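Pyridoxamine 5'-phosphate oxidase-related, FMN-binding protein (Paracoccus denitrificans, PDB 6VNA) is probably a noncanonical heme oxygenase that degrades c-type heme, built on the flavin-binding split-barrel fold of the pyridoxamine 5'-phosphate oxidase family. Local coordinates at residues R18-A23 with I78-A83; A27-L32 with T42-Q47; D51-A56 with I133-G138; A91-L96 with G138-G143. One frame throughout, in Å; residues are numbered along the deposited sequence.

Contact 1 (R18-A23 with I78-A83); sequences RQLLEA and IAAEAA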
loop_
_atom_site.group_PDB
_atom_site.type_symbol
_atom_site.label_atom_id
_atom_site.label_comp_id
_atom_site.label_asym_id
_atom_site.label_seq_id
_atom_site.Cartn_x
_atom_site.Cartn_y
_atom_site.Cartn_z
ATOM N N ARG A 18 -17.057 3.638 -2.268
ATOM C CA ARG A 18 -17.283 4.963 -1.633
ATOM C C ARG A 18 -17.332 4.814 -0.112
ATOM O O ARG A 18 -16.860 5.757 0.588
ATOM C CB ARG A 18 -18.583 5.582 -2.151
ATOM C CG ARG A 18 -18.568 5.859 -3.646
ATOM C CD ARG A 18 -19.651 6.840 -4.052
ATOM N NE ARG A 18 -19.650 7.025 -5.501
ATOM C CZ ARG A 18 -20.393 6.345 -6.370
ATOM N NH1 ARG A 18 -21.233 5.409 -5.956
ATOM N NH2 ARG A 18 -20.288 6.612 -7.661
ATOM N N GLN A 19 -17.901 3.699 0.382
ATOM C CA GLN A 19 -18.081 3.446 1.839
ATOM C C GLN A 19 -16.703 3.192 2.469
ATOM O O GLN A 19 -16.465 3.717 3.597
ATOM C CB GLN A 19 -19.054 2.283 2.097
ATOM C CG GLN A 19 -20.525 2.656 1.937
ATOM C CD GLN A 19 -21.494 1.490 1.845
ATOM O OE1 GLN A 19 -21.198 0.419 1.331
ATOM N NE2 GLN A 19 -22.701 1.703 2.337
ATOM N N LEU A 20 -15.847 2.419 1.786
ATOM C CA LEU A 20 -14.440 2.173 2.200
ATOM C C LEU A 20 -13.696 3.505 2.325
ATOM O O LEU A 20 -12.991 3.715 3.359
ATOM C CB LEU A 20 -13.740 1.243 1.199
ATOM C CG LEU A 20 -14.161 -0.222 1.293
ATOM C CD1 LEU A 20 -13.437 -1.088 0.282
ATOM C CD2 LEU A 20 -13.920 -0.753 2.700
ATOM N N LEU A 21 -13.830 4.391 1.340
ATOM C CA LEU A 21 -13.104 5.688 1.386
ATOM C C LEU A 21 -13.633 6.550 2.546
ATOM O O LEU A 21 -12.793 7.156 3.245
ATOM C CB LEU A 21 -13.208 6.389 0.028
ATOM C CG LEU A 21 -12.268 5.830 -1.044
ATOM C CD1 LEU A 21 -12.784 6.118 -2.447
ATOM C CD2 LEU A 21 -10.879 6.396 -0.870
ATOM N N GLU A 22 -14.951 6.573 2.786
ATOM C CA GLU A 22 -15.571 7.354 3.901
ATOM C C GLU A 22 -15.070 6.837 5.253
ATOM O O GLU A 22 -14.846 7.666 6.154
ATOM C CB GLU A 22 -17.096 7.301 3.807
ATOM C CG GLU A 22 -17.816 7.902 5.012
ATOM C CD GLU A 22 -17.538 9.373 5.282
ATOM O OE1 GLU A 22 -17.377 10.131 4.299
ATOM O OE2 GLU A 22 -17.478 9.756 6.482
ATOM N N ALA A 23 -14.840 5.525 5.385
ATOM C CA ALA A 23 -14.423 4.880 6.657
ATOM C C ALA A 23 -12.900 4.937 6.863
ATOM O O ALA A 23 -12.469 4.747 8.003
ATOM C CB ALA A 23 -14.929 3.459 6.680
ATOM N N ILE A 78 -6.723 0.594 0.319
ATOM C CA ILE A 78 -7.633 0.976 1.438
ATOM C C ILE A 78 -8.431 -0.274 1.817
ATOM O O ILE A 78 -9.142 -0.818 0.978
ATOM C CB ILE A 78 -8.486 2.175 0.996
ATOM C CG1 ILE A 78 -7.578 3.349 0.633
ATOM C CG2 ILE A 78 -9.518 2.546 2.047
ATOM C CD1 ILE A 78 -8.262 4.420 -0.163
ATOM N N ALA A 79 -8.229 -0.777 3.017
ATOM C CA ALA A 79 -8.927 -1.964 3.544
ATOM C C ALA A 79 -9.845 -1.491 4.667
ATOM O O ALA A 79 -9.681 -0.357 5.142
ATOM C CB ALA A 79 -7.932 -3.007 3.998
ATOM N N ALA A 80 -10.835 -2.318 4.990
ATOM C CA ALA A 80 -11.741 -2.152 6.144
ATOM C C ALA A 80 -10.938 -2.435 7.420
ATOM O O ALA A 80 -10.550 -3.603 7.629
ATOM C CB ALA A 80 -12.904 -3.090 5.964
ATOM N N GLU A 81 -10.673 -1.407 8.224
ATOM C CA GLU A 81 -9.757 -1.506 9.393
ATOM C C GLU A 81 -10.423 -2.393 10.465
ATOM O O GLU A 81 -9.696 -3.159 11.133
ATOM C CB GLU A 81 -9.335 -0.098 9.849
ATOM C CG GLU A 81 -8.315 0.578 8.899
ATOM C CD GLU A 81 -8.299 2.116 8.829
ATOM O OE1 GLU A 81 -7.797 2.766 9.791
ATOM O OE2 GLU A 81 -8.769 2.685 7.798
ATOM N N ALA A 82 -11.760 -2.372 10.553
ATOM C CA ALA A 82 -12.559 -3.074 11.586
ATOM C C ALA A 82 -12.830 -4.540 11.199
ATOM O O ALA A 82 -13.255 -5.302 12.065
ATOM C CB ALA A 82 -13.830 -2.300 11.851
ATOM N N ALA A 83 -12.600 -4.954 9.956
ATOM C CA ALA A 83 -12.885 -6.343 9.514
ATOM C C ALA A 83 -12.248 -7.330 10.496
ATOM O O ALA A 83 -11.178 -7.017 11.022
ATOM C CB ALA A 83 -12.392 -6.594 8.118
HETATM O O HOH W 1 -11.799 1.870 5.072
#

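Contact 2 (A27-L32 with T42-Q47); sequences ASLGTL and TRIALQ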
loop_
_atom_site.group_PDB
_atom_site.type_symbol
_atom_site.label_atom_id
_atom_site.label_comp_id
_atom_site.label_asym_id
_atom_site.label_seq_id
_atom_site.Cartn_x
_atom_site.Cartn_y
_atom_site.Cartn_z
ATOM N N ALA A 27 -3.882 3.938 5.255
ATOM C CA ALA A 27 -3.735 3.198 3.991
ATOM C C ALA A 27 -2.297 2.711 3.802
ATOM O O ALA A 27 -1.380 3.193 4.522
ATOM C CB ALA A 27 -4.138 4.086 2.845
ATOM N N SER A 28 -2.118 1.816 2.833
ATOM C CA SER A 28 -0.801 1.514 2.238
ATOM C C SER A 28 -0.601 2.455 1.047
ATOM O O SER A 28 -1.441 2.423 0.133
ATOM C CB SER A 28 -0.704 0.076 1.823
ATOM O OG SER A 28 -0.896 -0.773 2.921
ATOM N N LEU A 29 0.446 3.272 1.056
ATOM C CA LEU A 29 0.753 4.186 -0.085
ATOM C C LEU A 29 1.908 3.586 -0.890
ATOM O O LEU A 29 2.932 3.168 -0.284
ATOM C CB LEU A 29 1.097 5.571 0.452
ATOM C CG LEU A 29 1.721 6.541 -0.552
ATOM C CD1 LEU A 29 0.683 7.083 -1.534
ATOM C CD2 LEU A 29 2.395 7.678 0.192
ATOM N N GLY A 30 1.698 3.449 -2.189
ATOM C CA GLY A 30 2.761 3.139 -3.154
ATOM C C GLY A 30 3.368 4.403 -3.753
ATOM O O GLY A 30 2.606 5.257 -4.305
ATOM N N THR A 31 4.689 4.525 -3.668
ATOM C CA THR A 31 5.474 5.546 -4.411
ATOM C C THR A 31 6.613 4.894 -5.207
ATOM O O THR A 31 6.983 3.712 -4.947
ATOM C CB THR A 31 5.980 6.641 -3.478
ATOM O OG1 THR A 31 6.791 6.091 -2.435
ATOM C CG2 THR A 31 4.825 7.449 -2.919
ATOM N N LEU A 32 7.152 5.645 -6.166
ATOM C CA LEU A 32 8.301 5.184 -6.981
ATOM C C LEU A 32 9.584 5.613 -6.275
ATOM O O LEU A 32 9.751 6.814 -6.052
ATOM C CB LEU A 32 8.166 5.744 -8.400
ATOM C CG LEU A 32 6.960 5.222 -9.180
ATOM C CD1 LEU A 32 6.841 5.910 -10.511
ATOM C CD2 LEU A 32 7.021 3.727 -9.387
ATOM N N THR A 42 4.513 2.091 1.974
ATOM C CA THR A 42 4.559 2.635 3.353
ATOM C C THR A 42 3.127 2.843 3.875
ATOM O O THR A 42 2.205 3.060 3.085
ATOM C CB THR A 42 5.339 3.953 3.432
ATOM O OG1 THR A 42 4.674 4.919 2.618
ATOM C CG2 THR A 42 6.778 3.847 2.981
ATOM N N ARG A 43 2.964 2.804 5.191
ATOM C CA ARG A 43 1.662 3.005 5.864
ATOM C C ARG A 43 1.508 4.490 6.166
ATOM O O ARG A 43 2.439 5.048 6.746
ATOM C CB ARG A 43 1.564 2.193 7.158
ATOM C CG ARG A 43 0.221 2.368 7.845
ATOM C CD ARG A 43 0.098 1.459 9.031
ATOM N NE ARG A 43 -0.307 0.120 8.655
ATOM C CZ ARG A 43 -0.310 -0.924 9.480
ATOM N NH1 ARG A 43 0.085 -0.782 10.734
ATOM N NH2 ARG A 43 -0.719 -2.107 9.047
ATOM N N ILE A 44 0.357 5.062 5.830
ATOM C CA ILE A 44 0.072 6.515 6.007
ATOM C C ILE A 44 -1.299 6.758 6.650
ATOM O O ILE A 44 -2.215 5.945 6.477
ATOM C CB ILE A 44 0.134 7.236 4.649
ATOM C CG1 ILE A 44 -0.900 6.687 3.663
ATOM C CG2 ILE A 44 1.544 7.187 4.087
ATOM C CD1 ILE A 44 -1.380 7.702 2.652
ATOM N N ALA A 45 -1.435 7.895 7.314
ATOM C CA ALA A 45 -2.741 8.468 7.700
ATOM C C ALA A 45 -3.396 8.954 6.411
ATOM O O ALA A 45 -2.720 9.617 5.610
ATOM C CB ALA A 45 -2.576 9.568 8.718
ATOM N N LEU A 46 -4.611 8.505 6.160
ATOM C CA LEU A 46 -5.372 8.850 4.942
ATOM C C LEU A 46 -6.860 8.948 5.273
ATOM O O LEU A 46 -7.417 7.990 5.826
ATOM C CB LEU A 46 -5.177 7.784 3.866
ATOM C CG LEU A 46 -5.950 8.099 2.585
ATOM C CD1 LEU A 46 -5.085 8.918 1.629
ATOM C CD2 LEU A 46 -6.454 6.839 1.929
ATOM N N GLN A 47 -7.461 10.068 4.897
ATOM C CA GLN A 47 -8.918 10.320 4.919
ATOM C C GLN A 47 -9.316 10.823 3.529
ATOM O O GLN A 47 -8.475 10.750 2.625
ATOM C CB GLN A 47 -9.210 11.324 6.029
ATOM C CG GLN A 47 -8.740 10.857 7.396
ATOM C CD GLN A 47 -9.098 11.851 8.475
ATOM O OE1 GLN A 47 -9.987 12.683 8.311
ATOM N NE2 GLN A 47 -8.365 11.814 9.568
HETATM O O HOH W 2 5.531 4.860 -0.113
#

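Contact 3 (D51-A56 with I133-G138); sequences DGVPLA and IEPVSG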
loop_
_atom_site.group_PDB
_atom_site.type_symbol
_atom_site.label_atom_id
_atom_site.label_comp_id
_atom_site.label_asym_id
_atom_site.label_seq_id
_atom_site.Cartn_x
_atom_site.Cartn_y
_atom_site.Cartn_z
ATOM N N ASP A 51 -14.960 16.844 -1.189
ATOM C CA ASP A 51 -15.348 16.229 -2.490
ATOM C C ASP A 51 -15.074 14.714 -2.509
ATOM O O ASP A 51 -15.297 14.097 -3.576
ATOM C CB ASP A 51 -14.634 16.908 -3.662
ATOM C CG ASP A 51 -13.115 16.791 -3.660
ATOM O OD1 ASP A 51 -12.537 16.444 -2.600
ATOM O OD2 ASP A 51 -12.511 17.055 -4.724
ATOM N N GLY A 52 -14.589 14.129 -1.408
ATOM C CA GLY A 52 -14.427 12.665 -1.255
ATOM C C GLY A 52 -13.182 12.130 -1.948
ATOM O O GLY A 52 -13.121 10.909 -2.237
ATOM N N VAL A 53 -12.221 13.013 -2.211
ATOM C CA VAL A 53 -10.925 12.706 -2.881
ATOM C C VAL A 53 -9.949 12.299 -1.787
ATOM O O VAL A 53 -9.838 12.995 -0.772
ATOM C CB VAL A 53 -10.423 13.923 -3.685
ATOM C CG1 VAL A 53 -8.978 13.772 -4.149
ATOM C CG2 VAL A 53 -11.342 14.207 -4.864
ATOM N N PRO A 54 -9.240 11.158 -1.947
ATOM C CA PRO A 54 -8.266 10.712 -0.956
ATOM C C PRO A 54 -7.305 11.838 -0.564
ATOM O O PRO A 54 -6.883 12.593 -1.410
ATOM C CB PRO A 54 -7.484 9.601 -1.657
ATOM C CG PRO A 54 -8.454 9.077 -2.697
ATOM C CD PRO A 54 -9.323 10.262 -3.100
ATOM N N LEU A 55 -7.019 11.956 0.721
ATOM C CA LEU A 55 -6.193 13.048 1.279
ATOM C C LEU A 55 -5.227 12.412 2.262
ATOM O O LEU A 55 -5.711 11.811 3.213
ATOM C CB LEU A 55 -7.113 14.046 1.981
ATOM C CG LEU A 55 -6.437 15.228 2.673
ATOM C CD1 LEU A 55 -5.814 16.172 1.653
ATOM C CD2 LEU A 55 -7.446 15.967 3.549
ATOM N N ALA A 56 -3.929 12.528 2.004
ATOM C CA ALA A 56 -2.855 11.877 2.778
ATOM C C ALA A 56 -2.225 12.952 3.657
ATOM O O ALA A 56 -2.275 14.125 3.272
ATOM C CB ALA A 56 -1.875 11.237 1.820
ATOM N N ILE A 133 -4.652 12.803 -3.414
ATOM C CA ILE A 133 -4.273 11.743 -4.387
ATOM C C ILE A 133 -5.462 11.575 -5.316
ATOM O O ILE A 133 -6.426 10.889 -4.925
ATOM C CB ILE A 133 -3.822 10.455 -3.673
ATOM C CG1 ILE A 133 -2.607 10.749 -2.794
ATOM C CG2 ILE A 133 -3.507 9.359 -4.678
ATOM C CD1 ILE A 133 -2.348 9.729 -1.751
ATOM N N GLU A 134 -5.404 12.252 -6.465
ATOM C CA GLU A 134 -6.516 12.350 -7.436
ATOM C C GLU A 134 -6.578 11.042 -8.204
ATOM O O GLU A 134 -5.606 10.644 -8.828
ATOM C CB GLU A 134 -6.325 13.541 -8.366
ATOM C CG GLU A 134 -6.398 14.876 -7.647
ATOM C CD GLU A 134 -5.964 16.064 -8.492
ATOM O OE1 GLU A 134 -5.523 15.836 -9.638
ATOM O OE2 GLU A 134 -6.062 17.215 -7.996
ATOM N N PRO A 135 -7.700 10.302 -8.126
ATOM C CA PRO A 135 -7.784 9.003 -8.776
ATOM C C PRO A 135 -7.920 9.102 -10.294
ATOM O O PRO A 135 -8.625 9.954 -10.775
ATOM C CB PRO A 135 -9.023 8.338 -8.144
ATOM C CG PRO A 135 -9.854 9.493 -7.621
ATOM C CD PRO A 135 -8.874 10.596 -7.286
ATOM N N VAL A 136 -7.239 8.183 -10.966
ATOM C CA VAL A 136 -7.372 7.860 -12.409
ATOM C C VAL A 136 -8.215 6.587 -12.535
ATOM O O VAL A 136 -9.191 6.619 -13.302
ATOM C CB VAL A 136 -5.973 7.689 -13.042
ATOM C CG1 VAL A 136 -6.040 7.183 -14.467
ATOM C CG2 VAL A 136 -5.164 8.970 -12.966
ATOM N N SER A 137 -7.836 5.510 -11.824
ATOM C CA SER A 137 -8.493 4.177 -11.882
ATOM C C SER A 137 -8.480 3.455 -10.515
ATOM O O SER A 137 -7.771 3.889 -9.578
ATOM C CB SER A 137 -7.860 3.334 -12.958
ATOM O OG SER A 137 -6.659 2.739 -12.494
ATOM N N GLY A 138 -9.256 2.379 -10.402
ATOM C CA GLY A 138 -9.480 1.640 -9.147
ATOM C C GLY A 138 -9.706 0.157 -9.370
ATOM O O GLY A 138 -10.308 -0.222 -10.391
#

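Contact 4 (A91-L96 with G138-G143); sequences ARLSIL and GLLNAG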
loop_
_atom_site.group_PDB
_atom_site.type_symbol
_atom_site.label_atom_id
_atom_site.label_comp_id
_atom_site.label_asym_id
_atom_site.label_seq_id
_atom_site.Cartn_x
_atom_site.Cartn_y
_atom_site.Cartn_z
ATOM N N ALA A 91 -12.750 -6.601 2.589
ATOM C CA ALA A 91 -12.996 -5.751 1.407
ATOM C C ALA A 91 -11.829 -4.765 1.305
ATOM O O ALA A 91 -11.353 -4.262 2.372
ATOM C CB ALA A 91 -14.328 -5.045 1.515
ATOM N N ARG A 92 -11.390 -4.466 0.088
ATOM C CA ARG A 92 -10.218 -3.583 -0.121
ATOM C C ARG A 92 -10.217 -2.986 -1.519
ATOM O O ARG A 92 -10.570 -3.673 -2.512
ATOM C CB ARG A 92 -8.930 -4.373 0.082
ATOM C CG ARG A 92 -8.842 -5.576 -0.837
ATOM C CD ARG A 92 -8.262 -6.710 -0.032
ATOM N NE ARG A 92 -7.831 -7.826 -0.853
ATOM C CZ ARG A 92 -8.265 -9.066 -0.759
ATOM N NH1 ARG A 92 -9.215 -9.409 0.105
ATOM N NH2 ARG A 92 -7.748 -9.965 -1.571
ATOM N N LEU A 93 -9.813 -1.731 -1.574
ATOM C CA LEU A 93 -9.855 -0.900 -2.797
ATOM C C LEU A 93 -8.420 -0.482 -3.129
ATOM O O LEU A 93 -7.734 0.036 -2.194
ATOM C CB LEU A 93 -10.749 0.308 -2.495
ATOM C CG LEU A 93 -10.786 1.332 -3.619
ATOM C CD1 LEU A 93 -11.400 0.708 -4.864
ATOM C CD2 LEU A 93 -11.532 2.587 -3.174
ATOM N N SER A 94 -7.972 -0.766 -4.357
ATOM C CA SER A 94 -6.677 -0.310 -4.935
ATOM C C SER A 94 -6.963 0.908 -5.797
ATOM O O SER A 94 -7.751 0.770 -6.742
ATOM C CB SER A 94 -6.009 -1.340 -5.799
ATOM O OG SER A 94 -5.562 -2.439 -5.036
ATOM N N ILE A 95 -6.319 2.029 -5.514
ATOM C CA ILE A 95 -6.430 3.232 -6.380
ATOM C C ILE A 95 -5.076 3.510 -7.030
ATOM O O ILE A 95 -4.072 3.375 -6.344
ATOM C CB ILE A 95 -6.941 4.411 -5.550
ATOM C CG1 ILE A 95 -8.358 4.113 -5.073
ATOM C CG2 ILE A 95 -6.846 5.711 -6.330
ATOM C CD1 ILE A 95 -8.913 5.174 -4.173
ATOM N N LEU A 96 -5.101 3.835 -8.323
ATOM C CA LEU A 96 -3.992 4.455 -9.091
ATOM C C LEU A 96 -4.320 5.946 -9.201
ATOM O O LEU A 96 -5.424 6.260 -9.632
ATOM C CB LEU A 96 -3.882 3.817 -10.480
ATOM C CG LEU A 96 -3.565 2.320 -10.562
ATOM C CD1 LEU A 96 -3.448 1.872 -12.012
ATOM C CD2 LEU A 96 -2.294 1.951 -9.821
ATOM N N GLY A 138 -9.256 2.379 -10.402
ATOM C CA GLY A 138 -9.480 1.640 -9.147
ATOM C C GLY A 138 -9.706 0.157 -9.370
ATOM O O GLY A 138 -10.308 -0.222 -10.391
ATOM N N LEU A 139 -9.276 -0.666 -8.423
ATOM C CA LEU A 139 -9.607 -2.115 -8.380
ATOM C C LEU A 139 -10.340 -2.413 -7.061
ATOM O O LEU A 139 -9.766 -2.162 -5.983
ATOM C CB LEU A 139 -8.293 -2.890 -8.515
ATOM C CG LEU A 139 -8.352 -4.202 -9.292
ATOM C CD1 LEU A 139 -9.190 -4.068 -10.557
ATOM C CD2 LEU A 139 -6.951 -4.681 -9.635
ATOM N N LEU A 140 -11.593 -2.856 -7.115
ATOM C CA LEU A 140 -12.350 -3.219 -5.887
ATOM C C LEU A 140 -12.274 -4.726 -5.711
ATOM O O LEU A 140 -12.685 -5.454 -6.632
ATOM C CB LEU A 140 -13.824 -2.798 -5.950
ATOM C CG LEU A 140 -14.657 -3.169 -4.714
ATOM C CD1 LEU A 140 -14.095 -2.541 -3.433
ATOM C CD2 LEU A 140 -16.107 -2.744 -4.890
ATOM N N ASN A 141 -11.847 -5.168 -4.538
ATOM C CA ASN A 141 -11.929 -6.599 -4.168
ATOM C C ASN A 141 -12.861 -6.706 -2.952
ATOM O O ASN A 141 -12.501 -6.189 -1.898
ATOM C CB ASN A 141 -10.531 -7.171 -3.990
ATOM C CG ASN A 141 -10.600 -8.648 -3.715
ATOM O OD1 ASN A 141 -11.561 -9.109 -3.092
ATOM N ND2 ASN A 141 -9.591 -9.381 -4.160
ATOM N N ALA A 142 -14.024 -7.341 -3.112
ATOM C CA ALA A 142 -15.146 -7.354 -2.136
ATOM C C ALA A 142 -14.873 -8.360 -1.016
ATOM O O ALA A 142 -15.575 -8.286 0.015
ATOM C CB ALA A 142 -16.449 -7.679 -2.820
ATOM N N GLY A 143 -13.899 -9.250 -1.216
ATOM C CA GLY A 143 -13.464 -10.229 -0.204
ATOM C C GLY A 143 -13.554 -11.640 -0.736
ATOM O O GLY A 143 -13.010 -12.539 -0.083
#

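Contact 1 (R18-A23 with I78-A83)
In Leu21 a chi1 of -78° sets CG anti to the carbonyl carbon and beside the backbone N; a chi1 of -59° does the same for CG1 of Ile78. In Ile78 a nearly extended chi2 (164°) carries CD1 outward; in Leu21 CD1 takes the extended place and the other methyl, CD2, turns to Ile78. The two side chains cross at about a right angle. Leu21 CD2 lies 3.4 Å from Ile78 CD1, tip to tip and tighter than usual for van der Waals contact. The second branch of Ile78 looks at the helix backbone, with CG2 3.9 Å from Leu20 O. Leu20, its CG also beside the backbone N, reaches past the end of strand 73-79 and lays CD2 4.1 Å from Ala80 CB. Leu93 and Ile95 of the adjoining strand 92-101 extend this apolar layer, each touching Leu21.

The polar link is a water that donates to both sides. Its O is 2.8 Å from Leu20 O. The same water O is 3.1 Å from Ala79 O. Ala23 N, bonded mainly to Gln19 O, makes a weak second bond to Leu20 O. Glu81 turns its OE2 to the backbone N of Arg25. The helix is thus held on the barrel wall by methyl packing, while one water, donating to both carbonyls, bridges two acceptors that could not bond each other directly.

Contact 2 (A27-L32 with T42-Q47)
Ile44 leaves its strand with CG1 between the backbone N and the carbonyl carbon, the crowded position (chi1 61°), and CB is where its two branches part. CG2 goes to Leu29, 4.0 Å from Leu29 CD2 and about as far from Leu29 CB. CG1 passes over the backbone of the partner strand, 3.6 Å from Ala27 O. At the tip, CD1 rests 3.9 Å from Leu29 CB, and it also touches Ala56 on the next strand, so the side chain is wedged between its two neighbours in the sheet. Leu29 meets it obliquely. On the same face Leu46 brings CD2 to 3.7 Å from Ala27 CB.

The backbones are joined by two reciprocal pairs of hydrogen bonds, Ala27 with Ile44 and Leu29 with Thr42. The shortest, Leu29 N to Thr42 O at 2.7 Å, is nearly straight (170°) and runs almost along the C=O axis. Between these pairs, Ser28 and Arg43 form a non-hydrogen-bonded pair whose side chains project from the opposite face: Ser28 OG bonds to Ser28 OG of the second subunit, and Arg43 NH1 to its Ala87 O. Beside the Leu29-Thr42 pair a water gathers three oxygens, donating to Leu29 O and bonding Thr31 OG1 and Thr42 OG1, each 2.9 Å from the water O. With Ala27, Leu29, Ile44 and Leu46 on one face and Ser28 and Arg43 turned to the second subunit, this is an antiparallel beta hairpin of the split barrel, strongly twisted, with the short strand axes 119° apart.

Contact 3 (D51-A56 with I133-G138)
One backbone hydrogen bond joins the segments, from Ile133 N to Pro54 O at 3.0 Å. It is nearly straight at the hydrogen (168°), although the donor sits above the carbonyl plane, 40° out of it. Pro54 has no N-H to return the bond to Ile133 O, so this antiparallel pair is held from one direction.

Van der Waals contact takes the place of the second bond. The Pro54 ring lies against the carbonyl oxygen of Ile133, with Pro54 CG 3.5 Å from Ile133 O. Ring meets ring next to it, Pro54 CD standing 4.2 Å from Pro135 CD. Val53, whose CG1 is anti to the backbone N, puts that methyl 3.9 Å from Ile133 O on the way to Glu134 and Pro135. At the other end Ile133, with CG1 beside its backbone N (chi1 -60°), places CD1 3.9 Å from Ala56 CB. Leu76 of strand 73-79 packs on both Pro54 and Ile133 from across the interior.

Of the charged groups, Glu134 OE1 turns to Arg98 of strand 92-101 in a salt bridge, whereas Asp51 OD2 makes one with Arg132, next to Ile133 on the partner strand. Asp51 OD1 accepts a weak bond from Val53 N, 3.5 Å away, within the turn that leads into strand 54-59.

Beyond Pro135 the chain turns a corner through a classic beta bulge, Val136 and Ser137 both facing Leu96. The pairing of strand 54-59 with strand 128-135 is a seam in the closed ring of six antiparallel strands that forms the barrel of this flavin-binding fold.

Contact 4 (A91-L96 with G138-G143)
Arg92 NH1 is gripped by two hydrogen bonds, donating to Met88 O and His90 O, and through it the guanidinium is held. Ser94 O takes one hydrogen bond and one weaker contact: Leu139 N donates to it at 2.7 Å with an N-H angle of 163°, lying in the carbonyl plane, and Gly138 CA adds a CA-H...O contact at 3.1 Å from Ser94 O. The return bond, Ser94 N to Leu139 O, and the reciprocal pair between Arg92 and Asn141 complete a regular antiparallel ladder. Leu93 opposite Leu140 is a non-hydrogen-bonded pair on the inner face towards helix 11-23; there Leu93 CD1 lies 3.5 Å from Leu139 O, and Leu140 packs on Leu20.

Strand 137-141 follows the bulge after strand 128-135 and continues along the same edge of strand 92-101. It thereby adds a flap of sheet, with strand 148-151 beyond it, to the six-stranded split barrel.

The other face carries Arg92 and Asn141, side by side and pointing the same way. Arg92 starts with CG in the crowded position between backbone N and carbonyl carbon (chi1 57°) and bends at chi2, which lays its guanidinium over the amide with the planes 26° apart. Asn141 ND2 stands above the guanidinium face, offset toward the rim and 3.2 Å from Arg92 NH2; as two donors, they stack without bonding. The amide is fixed by its oxygen: Asn141 OD1 accepts from Gly143 N at 3.0 Å, an Asx turn. Farther along, Ser94 OG hydrogen-bonds to Val41 O of the second subunit.

From the N terminus, helix 11-23 leads straight into strand 26-32, whose hairpin with strand 39-48 is contact 2. This short loop is nested inside the longer one that contact 1 closes when strand 73-79 returns beside the helix. Strand 54-59 opens contact 3 before contact 1 has closed, so these two cross. Contact 4 opens on strand 92-101, in series with contact 1. Contact 3 closes when strand 128-135 returns to strand 54-59, completing the ring of strands; contact 4, which crosses it and shares Gly138, closes just after through strand 137-141. Ile78 N to Leu93 O joins contacts 1 and 4. Contacts 2 and 4 do not touch, yet both face the second subunit.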